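Local coordinates for racemase (Pseudovibrio sp. JE062, PDB 3MKC), which belongs to the mandelate racemase/muconate lactonizing enzyme family of the enolase superfamily, combining an N-terminal capping domain with a C-terminal TIM-barrel-like domain, at residues Pro7-Pro11 with Thr37-Gly41; Val34-Asp38 with Ala113-Leu117; Gly132-Val138 with Gln329-Gly333; Leu234-Glu238 with Arg259-Glu264; His249-Glu254 with Trp275-Val281. All blocks are in the same frame, centred on the assembly; numbering follows the deposited sequence.

Interaction 1. Residues Pro7-Pro11 with Thr37-Gly41; sequences PAVAP and TDENG
A type I beta turn from Asp38 to Gly41, reinforced by an Asx turn, forms the hairpin end that joins strand 29-38 to strand 43-48 in the N-terminal domain, and the non-regular segment 7-11, leading into strand 12-22, lies against it. In the turn Glu39 (-67/-8) and Asn40 (-104/1) hold the corner positions, and Gly41 N bonds Asp38 O at 3.0 Å. Gly41 sits at phi/psi 93/-3, where a CB would jam against the preceding carbonyl. Asp38, chi1 p, folds its carboxylate back so that OD1 accepts from Asn40 N at 2.6 Å, a task for which the short Asp side chain is well suited. Segment 7-11 bends through an inverse gamma turn centred on Val9, then extends through Ala10 and Pro11. The closest CA pair is Pro11 with Asp38, 5.5 Å. Proline has no amide hydrogen to give, but its carbonyl serves: Glu39 N donates to Pro11 O at 3.0 Å, and Asp38 CA lies 3.3 Å from the same oxygen as a CA-H...O contact. In the packing, the small Ala10 CB points toward the turn, 3.4 Å from Asn40 ND2, and Pro11 CD lies 3.7 Å from Glu39 OE1. Gln121 of helix 102-122 binds both Ala10 O and Asp38 OD2. One water completes the join, donating to Ala8 O and Asp38 OD2, each at 2.8 Å, and accepting from Asn40 ND2 at 2.9 Å.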
# COMPACT_ATOMS: atom_id res chain seq x y z
N PRO A 7 11.25 -6.61 -30.62
CA PRO A 7 11.29 -5.19 -30.98
C PRO A 7 10.47 -4.30 -30.06
O PRO A 7 10.74 -3.11 -29.94
CB PRO A 7 10.75 -5.18 -32.41
CG PRO A 7 11.05 -6.57 -32.92
CD PRO A 7 10.71 -7.42 -31.73
N ALA A 8 9.46 -4.88 -29.43
CA ALA A 8 8.56 -4.15 -28.53
C ALA A 8 9.22 -3.64 -27.25
O ALA A 8 8.76 -2.66 -26.66
CB ALA A 8 7.37 -5.03 -28.18
N VAL A 9 10.29 -4.29 -26.81
CA VAL A 9 10.98 -3.85 -25.60
C VAL A 9 11.85 -2.67 -26.01
O VAL A 9 13.04 -2.83 -26.29
CB VAL A 9 11.85 -4.97 -25.01
CG1 VAL A 9 12.46 -4.53 -23.70
CG2 VAL A 9 11.00 -6.21 -24.81
N ALA A 10 11.24 -1.49 -26.07
CA ALA A 10 11.93 -0.27 -26.47
C ALA A 10 12.38 0.55 -25.27
O ALA A 10 11.79 0.45 -24.20
CB ALA A 10 11.03 0.57 -27.36
N PRO A 11 13.41 1.40 -25.45
CA PRO A 11 13.94 2.23 -24.37
C PRO A 11 12.95 3.27 -23.88
O PRO A 11 12.06 3.71 -24.61
CB PRO A 11 15.17 2.90 -25.00
CG PRO A 11 15.51 2.01 -26.18
CD PRO A 11 14.15 1.64 -26.70
N THR A 37 6.94 6.74 -20.59
CA THR A 37 6.66 6.46 -21.99
C THR A 37 7.89 5.96 -22.74
O THR A 37 8.98 6.49 -22.55
CB THR A 37 6.15 7.74 -22.67
OG1 THR A 37 5.10 8.31 -21.88
CG2 THR A 37 5.62 7.42 -24.06
N ASP A 38 7.71 4.95 -23.58
CA ASP A 38 8.85 4.44 -24.34
C ASP A 38 8.93 5.13 -25.70
O ASP A 38 8.08 5.95 -26.04
CB ASP A 38 8.79 2.91 -24.50
CG ASP A 38 7.71 2.43 -25.45
OD1 ASP A 38 7.21 3.24 -26.26
OD2 ASP A 38 7.37 1.23 -25.40
N GLU A 39 9.95 4.79 -26.47
CA GLU A 39 10.15 5.41 -27.77
C GLU A 39 9.10 5.09 -28.81
O GLU A 39 9.11 5.67 -29.89
CB GLU A 39 11.54 5.06 -28.30
CG GLU A 39 12.62 5.29 -27.26
CD GLU A 39 13.96 5.64 -27.85
OE1 GLU A 39 14.55 4.79 -28.56
OE2 GLU A 39 14.43 6.77 -27.60
N ASN A 40 8.21 4.16 -28.50
CA ASN A 40 7.15 3.80 -29.43
C ASN A 40 5.82 4.40 -29.01
O ASN A 40 4.80 4.19 -29.66
CB ASN A 40 7.01 2.27 -29.55
CG ASN A 40 8.16 1.63 -30.30
OD1 ASN A 40 8.62 2.16 -31.32
ND2 ASN A 40 8.62 0.48 -29.82
N GLY A 41 5.83 5.15 -27.91
CA GLY A 41 4.61 5.77 -27.43
C GLY A 41 3.84 4.97 -26.40
O GLY A 41 2.81 5.42 -25.90
O HOH W 1 7.09 -0.52 -27.51

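Interaction 2. Residues Val34-Asp38 with Ala113-Leu117; sequences VKVTD and ALYDL
Val36 lies over the groove between Ala113 and Leu117, with CG2 3.6 Å from Ala113 CB and CG1 3.7 Å from Leu117 CD2. It belongs to the extended strand 34-38 (phi/psi near -110/120 for Val34 to Val36), whose sheet packs on helix 102-122 in the alpha+beta N-terminal domain of this family. The short axes of 34-38 and 113-117 approach to 8.4 Å and run roughly alongside each other, N-to-C directions 39° apart (signed crossing -39°). Val36 and Ala113 are the closest CA pair, 6.3 Å. Val34, Val36 and Asp38 point toward the helix, whereas Lys35 and Thr37 point away. Ala113, having only a methyl, lets the backbone come near: its CB is 3.7 Å from Val34 O and 4.2 Å from Val34 CG1. One turn on, Leu117 (chi1 t, chi2 p) brings CD2 to 3.7 Å from Val36 O, while Leu114 (m, t) reaches Val36 CG1 with CD2 at 4.3 Å. Ile12 of the adjoining strand extends this apolar layer. Asp38 OD2 passes 4.1 Å from Leu117 CD1, but its carboxylate is bonded to Asn40 N, Val42 N and Gln121 NE2. No hydrogen bond joins the two segments, so shape fit and burial of valine and leucine branches against the alanine methyl hold helix and strand together.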
# COMPACT_ATOMS: atom_id res chain seq x y z
N VAL A 34 2.63 8.84 -12.18
CA VAL A 34 3.92 8.75 -12.83
C VAL A 34 3.70 8.04 -14.16
O VAL A 34 3.29 6.88 -14.19
CB VAL A 34 4.94 7.95 -12.00
CG1 VAL A 34 6.24 7.81 -12.79
CG2 VAL A 34 5.18 8.65 -10.67
N LYS A 35 3.97 8.74 -15.26
CA LYS A 35 3.79 8.16 -16.59
C LYS A 35 5.15 7.98 -17.27
O LYS A 35 5.85 8.95 -17.55
CB LYS A 35 2.91 9.08 -17.43
CG LYS A 35 2.47 8.53 -18.78
CD LYS A 35 1.63 9.59 -19.49
CE LYS A 35 0.99 9.08 -20.76
NZ LYS A 35 -0.02 10.07 -21.27
N VAL A 36 5.51 6.72 -17.52
CA VAL A 36 6.77 6.41 -18.19
C VAL A 36 6.43 5.99 -19.62
O VAL A 36 5.72 5.01 -19.83
CB VAL A 36 7.52 5.26 -17.47
CG1 VAL A 36 8.86 5.01 -18.15
CG2 VAL A 36 7.73 5.61 -16.01
N THR A 37 6.94 6.74 -20.59
CA THR A 37 6.66 6.46 -21.99
C THR A 37 7.89 5.96 -22.74
O THR A 37 8.98 6.49 -22.55
CB THR A 37 6.15 7.74 -22.67
OG1 THR A 37 5.10 8.31 -21.88
CG2 THR A 37 5.62 7.42 -24.06
N ASP A 38 7.71 4.95 -23.58
CA ASP A 38 8.85 4.44 -24.34
C ASP A 38 8.93 5.13 -25.70
O ASP A 38 8.08 5.95 -26.04
CB ASP A 38 8.79 2.91 -24.50
CG ASP A 38 7.71 2.43 -25.45
OD1 ASP A 38 7.21 3.24 -26.26
OD2 ASP A 38 7.37 1.23 -25.40
N ALA A 113 5.34 2.09 -12.27
CA ALA A 113 5.06 2.37 -13.68
C ALA A 113 5.86 1.47 -14.63
O ALA A 113 5.44 1.23 -15.76
CB ALA A 113 5.35 3.83 -13.98
N LEU A 114 7.01 0.98 -14.18
CA LEU A 114 7.81 0.11 -15.03
C LEU A 114 7.15 -1.25 -15.18
O LEU A 114 7.24 -1.88 -16.23
CB LEU A 114 9.22 -0.06 -14.46
CG LEU A 114 10.09 1.20 -14.57
CD1 LEU A 114 11.43 0.94 -13.90
CD2 LEU A 114 10.28 1.57 -16.04
N TYR A 115 6.48 -1.71 -14.13
CA TYR A 115 5.80 -2.99 -14.20
C TYR A 115 4.66 -2.89 -15.21
O TYR A 115 4.37 -3.84 -15.93
CB TYR A 115 5.28 -3.39 -12.82
CG TYR A 115 6.35 -3.99 -11.95
CD1 TYR A 115 6.70 -5.34 -12.07
CD2 TYR A 115 7.09 -3.20 -11.07
CE1 TYR A 115 7.75 -5.88 -11.35
CE2 TYR A 115 8.15 -3.73 -10.33
CZ TYR A 115 8.48 -5.07 -10.48
OH TYR A 115 9.54 -5.60 -9.80
N ASP A 116 4.02 -1.73 -15.26
CA ASP A 116 2.92 -1.53 -16.18
C ASP A 116 3.48 -1.45 -17.60
O ASP A 116 2.98 -2.11 -18.51
CB ASP A 116 2.16 -0.24 -15.83
CG ASP A 116 0.85 -0.09 -16.60
OD1 ASP A 116 0.20 -1.12 -16.89
OD2 ASP A 116 0.47 1.06 -16.89
N LEU A 117 4.53 -0.66 -17.78
CA LEU A 117 5.14 -0.52 -19.09
C LEU A 117 5.76 -1.82 -19.62
O LEU A 117 5.47 -2.23 -20.74
CB LEU A 117 6.21 0.58 -19.05
CG LEU A 117 7.01 0.82 -20.33
CD1 LEU A 117 6.07 0.97 -21.52
CD2 LEU A 117 7.88 2.06 -20.14

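Interaction 3. Residues Gly132-Val138 with Gln329-Gly333; sequences GTNKDKV and QFAVG
Lys135 NZ donates to Gln329 O and to Gly333 O, both at 2.8 Å, and Thr133 OG1 donates to Phe330 O at 2.7 Å, so carbonyls around the C-terminal end of barrel helix 319-331 are met by the chain leading into barrel strand 137-143. Thr133 OG1 also accepts from Lys135 N at 2.9 Å, making an ST turn, a double role that suits threonine. Lys135, extended (m, t, t, t), has the length to bring its charge to the helix end. The closest CA pair is Thr133 with Ala331, 4.9 Å. Beside it Gly132, at phi/psi 84/-176 where a CB would jam, presents its O 3.4 Å from Ala331 CA, and a water donates to Gly132 O at 2.7 Å and Ala331 O at 2.8 Å. Further in, Val138 CB lies 3.7 Å from Gln329 CG. Phe330 (chi1 -91°) fills the curve of the segment, its edge meeting Lys135 O at CE1, 3.6 Å. Over one face sits Val138 CG1, a CH-pi contact 3.4 Å from the ring centroid and 2° off the normal.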
# COMPACT_ATOMS: atom_id res chain seq x y z
N GLY A 132 4.71 -15.03 -11.44
CA GLY A 132 3.55 -15.87 -11.66
C GLY A 132 2.88 -16.21 -10.34
O GLY A 132 3.29 -15.74 -9.28
N THR A 133 1.84 -17.04 -10.39
CA THR A 133 1.14 -17.40 -9.17
C THR A 133 0.57 -18.80 -9.24
O THR A 133 0.41 -19.36 -10.32
CB THR A 133 -0.03 -16.43 -8.90
OG1 THR A 133 -0.67 -16.77 -7.66
CG2 THR A 133 -1.07 -16.53 -10.02
N ASN A 134 0.27 -19.36 -8.07
CA ASN A 134 -0.35 -20.67 -7.99
C ASN A 134 -1.71 -20.50 -7.32
O ASN A 134 -2.42 -21.47 -7.09
CB ASN A 134 0.50 -21.64 -7.17
CG ASN A 134 1.80 -22.00 -7.87
OD1 ASN A 134 1.82 -22.22 -9.08
ND2 ASN A 134 2.88 -22.07 -7.11
N LYS A 135 -2.06 -19.26 -7.00
CA LYS A 135 -3.35 -18.96 -6.37
C LYS A 135 -4.37 -18.74 -7.48
O LYS A 135 -4.07 -18.09 -8.48
CB LYS A 135 -3.22 -17.69 -5.52
CG LYS A 135 -2.11 -17.75 -4.49
CD LYS A 135 -1.78 -16.38 -3.91
CE LYS A 135 -0.55 -16.46 -3.01
NZ LYS A 135 -0.10 -15.14 -2.49
N ASP A 136 -5.57 -19.27 -7.34
CA ASP A 136 -6.54 -19.04 -8.40
C ASP A 136 -7.30 -17.75 -8.08
O ASP A 136 -7.88 -17.13 -8.97
CB ASP A 136 -7.47 -20.24 -8.55
CG ASP A 136 -8.52 -20.30 -7.48
OD1 ASP A 136 -8.16 -20.20 -6.29
OD2 ASP A 136 -9.71 -20.46 -7.83
N LYS A 137 -7.26 -17.32 -6.82
CA LYS A 137 -7.92 -16.09 -6.38
C LYS A 137 -7.29 -15.49 -5.13
O LYS A 137 -6.67 -16.20 -4.34
CB LYS A 137 -9.40 -16.35 -6.08
CG LYS A 137 -10.21 -16.86 -7.27
CD LYS A 137 -11.44 -15.98 -7.53
CE LYS A 137 -12.27 -15.80 -6.27
NZ LYS A 137 -13.44 -14.90 -6.49
N VAL A 138 -7.44 -14.18 -4.94
CA VAL A 138 -6.91 -13.53 -3.75
C VAL A 138 -8.05 -12.82 -3.03
O VAL A 138 -9.04 -12.44 -3.64
CB VAL A 138 -5.80 -12.51 -4.10
CG1 VAL A 138 -4.66 -13.22 -4.83
CG2 VAL A 138 -6.36 -11.38 -4.94
N GLN A 329 -0.44 -9.29 -4.47
CA GLN A 329 -0.96 -10.42 -3.70
C GLN A 329 -0.89 -11.74 -4.45
O GLN A 329 -0.68 -12.79 -3.85
CB GLN A 329 -2.40 -10.17 -3.24
CG GLN A 329 -2.89 -11.20 -2.23
CD GLN A 329 -2.22 -11.06 -0.87
OE1 GLN A 329 -1.22 -10.36 -0.71
NE2 GLN A 329 -2.77 -11.75 0.13
N PHE A 330 -1.06 -11.71 -5.77
CA PHE A 330 -0.99 -12.94 -6.54
C PHE A 330 0.41 -13.53 -6.65
O PHE A 330 0.60 -14.73 -6.42
CB PHE A 330 -1.54 -12.71 -7.96
CG PHE A 330 -3.01 -12.99 -8.08
CD1 PHE A 330 -3.48 -14.30 -8.05
CD2 PHE A 330 -3.92 -11.95 -8.21
CE1 PHE A 330 -4.85 -14.57 -8.13
CE2 PHE A 330 -5.29 -12.21 -8.29
CZ PHE A 330 -5.75 -13.53 -8.25
N ALA A 331 1.39 -12.70 -6.97
CA ALA A 331 2.75 -13.19 -7.17
C ALA A 331 3.71 -13.08 -5.99
O ALA A 331 4.64 -13.88 -5.87
CB ALA A 331 3.36 -12.50 -8.37
N VAL A 332 3.48 -12.09 -5.13
CA VAL A 332 4.38 -11.83 -4.01
C VAL A 332 3.81 -12.07 -2.62
O VAL A 332 4.51 -12.59 -1.74
CB VAL A 332 4.87 -10.36 -4.07
CG1 VAL A 332 5.99 -10.14 -3.05
CG2 VAL A 332 5.34 -10.03 -5.48
N GLY A 333 2.56 -11.68 -2.42
CA GLY A 333 1.90 -11.83 -1.12
C GLY A 333 2.15 -13.13 -0.39
O GLY A 333 2.12 -14.21 -0.98
O HOH W 2 5.18 -16.16 -7.36

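Interaction 4. Residues Leu234-Glu238 with Arg259-Glu264; sequences LYFAE and RICGAE
Segments 234-238 and 259-264 run side by side in the same sense, their end-to-end directions 39° apart, and join through one parallel beta bridge between Ala237 and Ile260 (CA-CA 5.2 Å). Ala237 N donates to Arg259 O at 2.9 Å, and Cys261 N donates to Ala237 O at 3.2 Å. Two waters also join the backbones: one donates to Leu234 O (2.9 Å) and accepts from Arg259 N (3.0 Å), the other donates to Ala237 O (2.8 Å) and Cys261 O (3.1 Å). Helix 246-255 connects the two strands, so this is a beta-alpha-beta crossover of the TIM-barrel-like domain. At one end the Arg259 guanidinium lies flat on Tyr235, centres 3.7 Å apart and planes at 8°, a cation-pi stack, while its NH1 donates to Tyr235 O at 2.9 Å; Gln310 takes the tyrosine hydroxyl. Phe236, chi1 p, offers a ring face to the compact Cys261 thiol, with SG 3.4 Å from the centroid. At the C-terminal ends Glu238 OE2 and Glu264 OE2 stand 3.9 Å apart, consistent with the acidic cluster that binds a metal in enolase-superfamily relatives. Waters lie between them, one 2.6 Å from Glu238 OE2 and 2.9 Å from Glu264 OE1; Lys177 forms a salt bridge with Glu238, and Tyr214 bonds Glu264.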
# COMPACT_ATOMS: atom_id res chain seq x y z
N LEU A 234 -9.09 -10.64 17.44
CA LEU A 234 -8.80 -9.71 16.36
C LEU A 234 -7.58 -10.19 15.56
O LEU A 234 -6.67 -10.81 16.12
CB LEU A 234 -8.55 -8.31 16.94
CG LEU A 234 -9.72 -7.79 17.80
CD1 LEU A 234 -9.35 -6.46 18.44
CD2 LEU A 234 -10.97 -7.63 16.92
N TYR A 235 -7.57 -9.91 14.26
CA TYR A 235 -6.48 -10.33 13.39
C TYR A 235 -5.18 -9.61 13.72
O TYR A 235 -4.12 -10.23 13.78
CB TYR A 235 -6.83 -10.10 11.93
CG TYR A 235 -5.88 -10.80 11.01
CD1 TYR A 235 -6.16 -12.08 10.51
CD2 TYR A 235 -4.65 -10.23 10.68
CE1 TYR A 235 -5.25 -12.76 9.72
CE2 TYR A 235 -3.73 -10.90 9.90
CZ TYR A 235 -4.03 -12.17 9.42
OH TYR A 235 -3.10 -12.85 8.66
N PHE A 236 -5.25 -8.29 13.90
CA PHE A 236 -4.05 -7.56 14.26
C PHE A 236 -4.28 -6.20 14.89
O PHE A 236 -5.40 -5.67 14.88
CB PHE A 236 -3.07 -7.46 13.06
CG PHE A 236 -3.50 -6.54 11.93
CD1 PHE A 236 -3.94 -5.24 12.17
CD2 PHE A 236 -3.34 -6.95 10.61
CE1 PHE A 236 -4.20 -4.36 11.10
CE2 PHE A 236 -3.59 -6.09 9.53
CZ PHE A 236 -4.02 -4.79 9.78
N ALA A 237 -3.22 -5.66 15.48
CA ALA A 237 -3.25 -4.36 16.13
C ALA A 237 -2.28 -3.46 15.37
O ALA A 237 -1.06 -3.65 15.45
CB ALA A 237 -2.84 -4.49 17.57
N GLU A 238 -2.83 -2.50 14.64
CA GLU A 238 -2.05 -1.57 13.83
C GLU A 238 -1.85 -0.19 14.45
O GLU A 238 -2.74 0.32 15.13
CB GLU A 238 -2.74 -1.40 12.48
CG GLU A 238 -2.15 -0.32 11.59
CD GLU A 238 -2.92 -0.19 10.29
OE1 GLU A 238 -3.46 -1.20 9.81
OE2 GLU A 238 -2.97 0.93 9.74
N ARG A 259 -1.42 -9.85 17.15
CA ARG A 259 -0.48 -9.67 16.05
C ARG A 259 -0.15 -8.19 16.12
O ARG A 259 -1.05 -7.35 16.23
CB ARG A 259 -1.12 -9.96 14.69
CG ARG A 259 -1.23 -11.42 14.29
CD ARG A 259 -1.38 -11.49 12.76
NE ARG A 259 -1.55 -12.84 12.25
CZ ARG A 259 -2.68 -13.53 12.31
NH1 ARG A 259 -3.76 -13.01 12.87
NH2 ARG A 259 -2.74 -14.75 11.79
N ILE A 260 1.13 -7.85 16.08
CA ILE A 260 1.55 -6.45 16.13
C ILE A 260 2.07 -6.07 14.75
O ILE A 260 2.92 -6.76 14.20
CB ILE A 260 2.66 -6.25 17.18
CG1 ILE A 260 2.18 -6.75 18.54
CG2 ILE A 260 3.04 -4.78 17.27
CD1 ILE A 260 0.92 -6.06 19.04
N CYS A 261 1.54 -4.98 14.19
CA CYS A 261 1.97 -4.53 12.88
C CYS A 261 2.94 -3.37 13.02
O CYS A 261 3.04 -2.75 14.07
CB CYS A 261 0.79 -4.01 12.06
SG CYS A 261 -0.62 -5.10 12.00
N GLY A 262 3.65 -3.09 11.93
CA GLY A 262 4.56 -1.97 11.93
C GLY A 262 4.98 -1.62 10.51
O GLY A 262 4.59 -2.31 9.56
N ALA A 263 5.72 -0.53 10.38
CA ALA A 263 6.27 -0.09 9.09
C ALA A 263 5.35 0.62 8.10
O ALA A 263 5.74 0.84 6.96
CB ALA A 263 6.96 -1.26 8.42
N GLU A 264 4.15 0.97 8.52
CA GLU A 264 3.22 1.65 7.63
C GLU A 264 3.84 2.85 6.92
O GLU A 264 3.63 3.04 5.73
CB GLU A 264 1.99 2.15 8.42
CG GLU A 264 1.22 3.25 7.69
CD GLU A 264 -0.04 3.69 8.40
OE1 GLU A 264 0.03 4.02 9.60
OE2 GLU A 264 -1.10 3.72 7.74
O HOH W 3 -4.35 -9.26 16.94
O HOH W 4 0.98 -1.87 16.14
O HOH W 5 -2.67 3.39 10.50
O HOH W 6 -1.24 0.77 7.72

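Interaction 5. Residues His249-Glu254 with Trp275-Val281; sequences HAKLVE and WITKGKV
Lys280 NZ and Glu254 OE2 form a salt bridge of 2.7 Å near the surface, where two long side chains can pair in solvent. Lys280 has left the helical region with positive phi (59/19) after helix 268-277, and its N makes a weak bond to Ile276 O at 3.1 Å. Its nearly extended rotamer (m, t, t, t) carries the amine across. Within segment 249-254 of helix 246-255, Val253 N donates to His249 O (2.9 Å) and Glu254 N to Ala250 O (2.8 Å). Gly279 O lies 3.3 Å from Ala250 N, but the angle is too poor for a hydrogen bond; the same oxygen makes a CA-H...O contact with Ala250 CA at 3.3 Å. Small residues permit this closeness, Ala250 and Gly279 being the nearest CA pair at 4.7 Å; a CB on Gly279 would clash with Trp275 O. Ala250 CB touches Lys278 O at 3.4 Å, and Val253 CG2 lies 3.3 Å from Lys280 O. Deeper in, the edge of Trp275 meets the face of His249, centroids 4.9 Å apart and planes at 83°, while His249 ND1 bonds Asp245 O. The contact thus joins consecutive outer helices of the barrel, 246-255 and 268-277, with Ile260 packing on Val253 and Leu284 of strand 283-284 on Trp275.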
# COMPACT_ATOMS: atom_id res chain seq x y z
N HIS A 249 7.42 -1.73 20.23
CA HIS A 249 6.62 -2.76 19.58
C HIS A 249 7.09 -4.15 20.03
O HIS A 249 6.29 -5.05 20.24
CB HIS A 249 6.72 -2.62 18.06
CG HIS A 249 5.96 -1.46 17.51
ND1 HIS A 249 6.35 -0.15 17.70
CD2 HIS A 249 4.82 -1.41 16.78
CE1 HIS A 249 5.49 0.66 17.11
NE2 HIS A 249 4.55 -0.08 16.55
N ALA A 250 8.40 -4.32 20.20
CA ALA A 250 8.92 -5.62 20.63
C ALA A 250 8.31 -5.98 21.99
O ALA A 250 8.01 -7.15 22.25
CB ALA A 250 10.45 -5.58 20.74
N LYS A 251 8.12 -4.97 22.84
CA LYS A 251 7.53 -5.19 24.16
C LYS A 251 6.13 -5.73 24.00
O LYS A 251 5.74 -6.69 24.68
CB LYS A 251 7.49 -3.89 24.95
CG LYS A 251 8.83 -3.44 25.52
CD LYS A 251 9.29 -4.38 26.62
CE LYS A 251 10.42 -3.77 27.44
NZ LYS A 251 11.67 -3.62 26.64
N LEU A 252 5.35 -5.12 23.11
CA LEU A 252 3.98 -5.57 22.88
C LEU A 252 3.99 -7.01 22.40
O LEU A 252 3.16 -7.82 22.80
CB LEU A 252 3.29 -4.70 21.83
CG LEU A 252 2.97 -3.26 22.22
CD1 LEU A 252 2.24 -2.57 21.07
CD2 LEU A 252 2.11 -3.24 23.47
N VAL A 253 4.94 -7.33 21.53
CA VAL A 253 5.03 -8.69 21.02
C VAL A 253 5.35 -9.66 22.14
O VAL A 253 4.77 -10.74 22.25
CB VAL A 253 6.11 -8.82 19.93
CG1 VAL A 253 6.34 -10.31 19.58
CG2 VAL A 253 5.68 -8.06 18.69
N GLU A 254 6.29 -9.26 22.98
CA GLU A 254 6.72 -10.10 24.09
C GLU A 254 5.69 -10.23 25.20
O GLU A 254 5.66 -11.22 25.92
CB GLU A 254 8.01 -9.52 24.69
CG GLU A 254 9.23 -9.74 23.82
CD GLU A 254 10.32 -8.72 24.08
OE1 GLU A 254 10.32 -8.08 25.15
OE2 GLU A 254 11.19 -8.57 23.20
N TRP A 275 12.42 -3.39 11.46
CA TRP A 275 11.12 -3.66 12.07
C TRP A 275 11.02 -5.15 12.39
O TRP A 275 10.45 -5.54 13.40
CB TRP A 275 9.99 -3.29 11.12
CG TRP A 275 9.60 -1.86 11.20
CD1 TRP A 275 10.04 -0.85 10.40
CD2 TRP A 275 8.70 -1.27 12.14
NE1 TRP A 275 9.45 0.34 10.77
CE2 TRP A 275 8.63 0.11 11.84
CE3 TRP A 275 7.94 -1.77 13.21
CZ2 TRP A 275 7.83 0.99 12.57
CZ3 TRP A 275 7.14 -0.88 13.94
CH2 TRP A 275 7.09 0.48 13.61
N ILE A 276 11.57 -5.98 11.52
CA ILE A 276 11.51 -7.42 11.75
C ILE A 276 12.35 -7.88 12.95
O ILE A 276 11.84 -8.52 13.87
CB ILE A 276 11.99 -8.21 10.51
CG1 ILE A 276 10.96 -8.10 9.39
CG2 ILE A 276 12.22 -9.68 10.88
CD1 ILE A 276 11.42 -8.75 8.09
N THR A 277 13.64 -7.54 12.93
CA THR A 277 14.53 -7.99 14.00
C THR A 277 14.46 -7.22 15.31
O THR A 277 14.56 -7.82 16.38
CB THR A 277 16.00 -7.99 13.52
OG1 THR A 277 16.41 -6.65 13.24
CG2 THR A 277 16.15 -8.83 12.27
N LYS A 278 14.30 -5.90 15.25
CA LYS A 278 14.24 -5.10 16.47
C LYS A 278 12.80 -4.92 16.95
O LYS A 278 12.52 -4.98 18.15
CB LYS A 278 14.88 -3.73 16.25
CG LYS A 278 15.04 -2.92 17.54
CD LYS A 278 15.38 -1.46 17.25
CE LYS A 278 16.69 -1.05 17.91
NZ LYS A 278 17.88 -1.65 17.24
N GLY A 279 11.90 -4.68 16.00
CA GLY A 279 10.51 -4.50 16.36
C GLY A 279 9.83 -5.82 16.65
O GLY A 279 8.84 -5.87 17.37
N LYS A 280 10.37 -6.91 16.08
CA LYS A 280 9.81 -8.24 16.30
C LYS A 280 8.35 -8.32 15.85
O LYS A 280 7.62 -9.23 16.26
CB LYS A 280 9.88 -8.60 17.78
CG LYS A 280 11.29 -8.70 18.34
CD LYS A 280 11.24 -9.16 19.79
CE LYS A 280 12.61 -9.56 20.31
NZ LYS A 280 12.50 -10.30 21.62
N VAL A 281 7.92 -7.38 15.00
CA VAL A 281 6.53 -7.37 14.55
C VAL A 281 6.10 -8.60 13.74
O VAL A 281 6.93 -9.26 13.12
CB VAL A 281 6.21 -6.07 13.75
CG1 VAL A 281 6.42 -4.87 14.64
CG2 VAL A 281 7.07 -5.97 12.50

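From the N terminus, interaction 1 closes a short loop around strands 12-22 and 29-38, and interaction 2 begins on the very stretch where it ends, sharing Thr37 and Asp38, to bring helix 102-122 onto the same sheet. Interaction 3 then spans most of the barrel domain, tying the entry to strand 137-143 to the end of helix 319-331, and interactions 4 and 5 both fall within its span. These two cross and touch (Ala263 N to Trp275 CE2, 3.3 Å): interaction 4 pairs neighbouring barrel strands 236-238 and 261-262, interaction 5 joins helices 246-255 and 268-277 outside them. The centres of interactions 1 and 4 are about 42 Å apart.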